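Local coordinates for protein oligogalacturonate-specific porin KdgM (Dickeya dadantii, PDB 4FQE) that forms a monomeric beta-barrel porin in the bacterial outer membrane that is specific for oligogalacturonides and is required for full virulence, at residues G16-A28 with G32-Q41. Numbering follows the deposited sequence.
Sequences GHKDRLLISHRFA and GLSSEVKWAQ. With OCT (N-octane), chain B; C8E ((hydroxyethyloxy)tri(ethyloxy)octane), chain G; OCT (N-octane), chain C.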
# COMPACT_ATOMS: atom_id res chain seq x y z
N GLY A 16 14.96 14.25 4.49
CA GLY A 16 14.46 14.10 5.85
C GLY A 16 14.07 12.66 6.18
O GLY A 16 14.83 11.71 5.93
N HIS A 17 12.90 12.49 6.77
CA HIS A 17 12.38 11.20 7.12
C HIS A 17 10.90 11.30 7.20
O HIS A 17 10.34 12.41 7.36
CB HIS A 17 12.94 10.70 8.45
CG HIS A 17 12.59 11.57 9.66
ND1 HIS A 17 11.57 11.28 10.49
CD2 HIS A 17 13.20 12.70 10.17
CE1 HIS A 17 11.51 12.20 11.46
NE2 HIS A 17 12.51 13.06 11.27
N LYS A 18 10.25 10.16 7.05
CA LYS A 18 8.80 10.07 7.22
C LYS A 18 8.49 8.91 8.15
O LYS A 18 9.17 7.86 8.12
CB LYS A 18 8.09 9.84 5.88
CG LYS A 18 8.40 10.85 4.77
CD LYS A 18 7.72 10.41 3.47
CE LYS A 18 7.97 11.33 2.28
NZ LYS A 18 6.78 11.34 1.37
N ASP A 19 7.45 9.07 8.97
CA ASP A 19 6.92 7.98 9.76
C ASP A 19 5.41 7.87 9.58
O ASP A 19 4.72 8.86 9.26
CB ASP A 19 7.23 8.17 11.24
CG ASP A 19 8.71 8.05 11.55
OD1 ASP A 19 9.23 6.94 11.71
OD2 ASP A 19 9.38 9.09 11.66
N ARG A 20 4.90 6.67 9.79
CA ARG A 20 3.45 6.46 9.71
C ARG A 20 2.95 5.40 10.67
O ARG A 20 3.67 4.48 11.04
CB ARG A 20 3.04 6.10 8.27
CG ARG A 20 3.40 4.68 7.81
CD ARG A 20 2.34 3.64 8.18
NE ARG A 20 2.54 2.35 7.50
CZ ARG A 20 2.29 2.09 6.22
NH1 ARG A 20 1.81 3.03 5.40
NH2 ARG A 20 2.55 0.87 5.75
N LEU A 21 1.67 5.49 11.04
CA LEU A 21 1.03 4.42 11.74
C LEU A 21 -0.31 4.17 11.06
O LEU A 21 -1.12 5.06 11.02
CB LEU A 21 0.76 4.81 13.18
CG LEU A 21 0.50 3.60 14.07
CD1 LEU A 21 1.89 3.02 14.34
CD2 LEU A 21 -0.23 3.95 15.39
N LEU A 22 -0.51 2.94 10.59
CA LEU A 22 -1.66 2.55 9.74
C LEU A 22 -2.35 1.40 10.42
O LEU A 22 -1.76 0.34 10.65
CB LEU A 22 -1.19 2.14 8.34
CG LEU A 22 -2.15 1.36 7.41
CD1 LEU A 22 -3.37 2.19 7.05
CD2 LEU A 22 -1.39 0.90 6.16
N ILE A 23 -3.62 1.63 10.77
CA ILE A 23 -4.44 0.64 11.41
C ILE A 23 -5.53 0.22 10.45
O ILE A 23 -6.19 1.07 9.87
CB ILE A 23 -5.11 1.26 12.67
CG1 ILE A 23 -4.08 1.99 13.53
CG2 ILE A 23 -5.82 0.19 13.48
CD1 ILE A 23 -4.78 2.95 14.52
N SER A 24 -5.74 -1.08 10.29
CA SER A 24 -6.73 -1.53 9.31
C SER A 24 -7.34 -2.85 9.65
O SER A 24 -6.84 -3.62 10.49
CB SER A 24 -6.10 -1.54 7.93
OG SER A 24 -4.85 -2.08 7.95
N HIS A 25 -8.48 -3.11 9.05
CA HIS A 25 -9.13 -4.40 9.21
C HIS A 25 -9.93 -4.71 7.96
O HIS A 25 -10.51 -3.79 7.36
CB HIS A 25 -9.96 -4.42 10.47
CG HIS A 25 -10.68 -5.72 10.71
ND1 HIS A 25 -10.06 -6.81 11.18
CD2 HIS A 25 -12.00 -6.10 10.47
CE1 HIS A 25 -10.93 -7.84 11.26
NE2 HIS A 25 -12.13 -7.39 10.85
N ARG A 26 -9.92 -5.97 7.55
CA ARG A 26 -10.80 -6.46 6.48
C ARG A 26 -11.71 -7.48 7.13
O ARG A 26 -11.24 -8.44 7.73
CB ARG A 26 -9.97 -7.10 5.37
CG ARG A 26 -10.75 -7.78 4.27
CD ARG A 26 -11.21 -6.87 3.16
NE ARG A 26 -10.18 -6.03 2.57
CZ ARG A 26 -10.40 -4.88 1.93
NH1 ARG A 26 -11.65 -4.38 1.81
NH2 ARG A 26 -9.38 -4.20 1.41
N PHE A 27 -13.02 -7.25 7.03
CA PHE A 27 -14.02 -8.15 7.56
C PHE A 27 -14.21 -9.31 6.58
O PHE A 27 -13.88 -9.20 5.39
CB PHE A 27 -15.36 -7.41 7.75
CG PHE A 27 -15.33 -6.36 8.82
CD1 PHE A 27 -15.53 -6.71 10.15
CD2 PHE A 27 -15.06 -5.03 8.51
CE1 PHE A 27 -15.47 -5.75 11.16
CE2 PHE A 27 -14.99 -4.07 9.51
CZ PHE A 27 -15.19 -4.42 10.84
N ALA A 28 -14.75 -10.42 7.08
CA ALA A 28 -14.95 -11.62 6.25
C ALA A 28 -15.96 -11.36 5.13
O ALA A 28 -15.90 -12.00 4.10
CB ALA A 28 -15.38 -12.82 7.10
N GLY A 32 -13.67 -3.30 4.14
CA GLY A 32 -12.40 -2.95 4.81
C GLY A 32 -12.38 -1.49 5.15
O GLY A 32 -13.02 -0.69 4.45
N LEU A 33 -11.62 -1.16 6.19
CA LEU A 33 -11.50 0.19 6.71
C LEU A 33 -10.09 0.35 7.21
O LEU A 33 -9.59 -0.54 7.89
CB LEU A 33 -12.42 0.37 7.91
CG LEU A 33 -13.38 1.53 8.02
CD1 LEU A 33 -13.65 1.77 9.50
CD2 LEU A 33 -12.90 2.82 7.34
N SER A 34 -9.46 1.48 6.93
CA SER A 34 -8.16 1.78 7.51
C SER A 34 -8.07 3.24 7.90
O SER A 34 -8.81 4.07 7.37
CB SER A 34 -7.04 1.41 6.54
OG SER A 34 -7.00 2.26 5.41
N SER A 35 -7.19 3.55 8.86
CA SER A 35 -6.94 4.95 9.22
C SER A 35 -5.41 5.06 9.40
O SER A 35 -4.80 4.17 9.93
CB SER A 35 -7.71 5.28 10.52
OG SER A 35 -7.61 6.65 10.86
N GLU A 36 -4.81 6.12 8.87
CA GLU A 36 -3.37 6.25 8.91
C GLU A 36 -3.03 7.66 9.37
O GLU A 36 -3.65 8.62 8.92
CB GLU A 36 -2.74 6.00 7.54
CG GLU A 36 -1.23 6.05 7.55
CD GLU A 36 -0.59 5.59 6.25
OE1 GLU A 36 -1.32 5.35 5.24
OE2 GLU A 36 0.67 5.48 6.23
N VAL A 37 -2.06 7.77 10.28
CA VAL A 37 -1.51 9.05 10.67
C VAL A 37 -0.06 9.07 10.20
O VAL A 37 0.62 8.05 10.26
CB VAL A 37 -1.66 9.30 12.18
CG1 VAL A 37 -3.13 9.30 12.54
CG2 VAL A 37 -0.88 8.30 13.03
N LYS A 38 0.36 10.21 9.67
CA LYS A 38 1.66 10.35 9.02
C LYS A 38 2.30 11.60 9.55
O LYS A 38 1.61 12.60 9.74
CB LYS A 38 1.49 10.47 7.49
CG LYS A 38 0.58 9.43 6.85
CD LYS A 38 0.37 9.71 5.35
CE LYS A 38 -0.50 8.65 4.72
NZ LYS A 38 -0.86 8.92 3.30
N TRP A 39 3.60 11.53 9.80
CA TRP A 39 4.40 12.70 10.13
C TRP A 39 5.78 12.63 9.52
O TRP A 39 6.35 11.54 9.36
CB TRP A 39 4.44 12.90 11.63
CG TRP A 39 5.10 11.82 12.47
CD1 TRP A 39 6.34 11.87 13.10
CD2 TRP A 39 4.53 10.52 12.86
NE1 TRP A 39 6.59 10.72 13.81
CE2 TRP A 39 5.54 9.87 13.71
CE3 TRP A 39 3.35 9.84 12.59
CZ2 TRP A 39 5.35 8.60 14.24
CZ3 TRP A 39 3.17 8.57 13.15
CH2 TRP A 39 4.16 7.96 13.93
N ALA A 40 6.32 13.79 9.14
CA ALA A 40 7.53 13.88 8.32
C ALA A 40 8.29 15.15 8.65
O ALA A 40 7.68 16.18 8.98
CB ALA A 40 7.20 13.83 6.84
N GLN A 41 9.61 15.09 8.55
CA GLN A 41 10.46 16.24 8.88
C GLN A 41 11.47 16.50 7.78
O GLN A 41 12.06 15.54 7.26
CB GLN A 41 11.19 16.00 10.22
CG GLN A 41 10.34 16.25 11.47
CD GLN A 41 11.16 16.52 12.73
OE1 GLN A 41 11.95 17.47 12.80
NE2 GLN A 41 10.95 15.69 13.76
C1 OCT B . -12.10 6.13 11.20
C2 OCT B . -11.69 4.78 10.62
C3 OCT B . -10.97 3.93 11.67
C4 OCT B . -10.36 2.64 11.12
C5 OCT B . -10.01 1.64 12.21
C6 OCT B . -9.74 0.24 11.65
C7 OCT B . -10.32 -0.84 12.54
C8 OCT B . -11.81 -0.99 12.29
C1 C8E G . 2.27 1.03 16.41
C2 C8E G . 3.54 0.20 16.44
C3 C8E G . 3.44 -1.08 15.62
C4 C8E G . 2.35 -2.02 16.13
C5 C8E G . 2.61 -2.55 17.54
C6 C8E G . 1.56 -2.12 18.57
C7 C8E G . 0.67 -3.29 18.99
C8 C8E G . 0.02 -3.05 20.35
O9 C8E G . -0.30 -4.28 21.01
C10 C8E G . 0.87 -4.85 21.60
C11 C8E G . 0.62 -6.13 22.34
O12 C8E G . 1.81 -6.93 22.31
C13 C8E G . 3.01 -6.30 22.83
C14 C8E G . 3.27 -6.68 24.28
O15 C8E G . 4.42 -5.94 24.74
C16 C8E G . 4.15 -4.59 25.11
C17 C8E G . 5.03 -3.58 24.42
O18 C8E G . 4.38 -2.30 24.51
C19 C8E G . 4.52 -1.48 23.36
C20 C8E G . 3.17 -1.30 22.69
O21 C8E G . 3.13 -0.01 22.08
C1 OCT C . -15.09 3.74 13.53
C2 OCT C . -15.54 2.58 14.38
C3 OCT C . -15.48 1.26 13.61
C4 OCT C . -16.24 1.39 12.29
C5 OCT C . -16.63 0.03 11.72
C6 OCT C . -17.84 0.17 10.79
C7 OCT C . -18.55 -1.16 10.68
C8 OCT C . -17.66 -2.15 9.97
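His17 and Gln41 begin the pairing with two backbone hydrogen bonds, while their side chains run side by side and His17 NE2 comes 3.4 Å from Gln41 CB. Antiparallel pairing follows down to Arg26 with Gly32, the strand axes at 173° and 4.7 Å apart at their closest. At Asp19 the backbone N bonds almost straight to Trp39 O, 2.7 Å away. Trp39 takes the rotamer with CG between backbone N and carbonyl carbon (chi1 63°), which folds the indole back across the neighbouring strand; Asp19 CB then makes a CH-pi contact 3.8 Å from the centroid of the six-membered ring of Trp39. The Asp19 carboxylate itself is held by Tyr5 and His7 through OD1.

On the opposite face, Arg20 bends at chi2 (86°) and curls around Glu36 OE2. Arg20 NH1 donates a 2.8 Å salt-bridge hydrogen bond to Glu36 OE2, nearly within the guanidinium plane but from above the carboxylate plane; NH2 goes to Asp4. Leu21 CB packs on Val37 CG2 at 3.9 Å, whereas Leu22 CD1 lies against Ser34 CB and Glu36 CB. Ser24 CB and Ser34 CB meet closely, at 3.4 Å. The face bearing Leu21 and Val37 also carries Leu33 and Ser35, which touch a bound n-octane, consistent with a lipid-facing surface; Arg20, Glu36 and Lys38 would then line the barrel interior.

The two strands form a beta hairpin within the closed 12-stranded antiparallel barrel, strand 18-26 pairing on its far edge with strand 2-9, and strand 31-40 with strand 57-69.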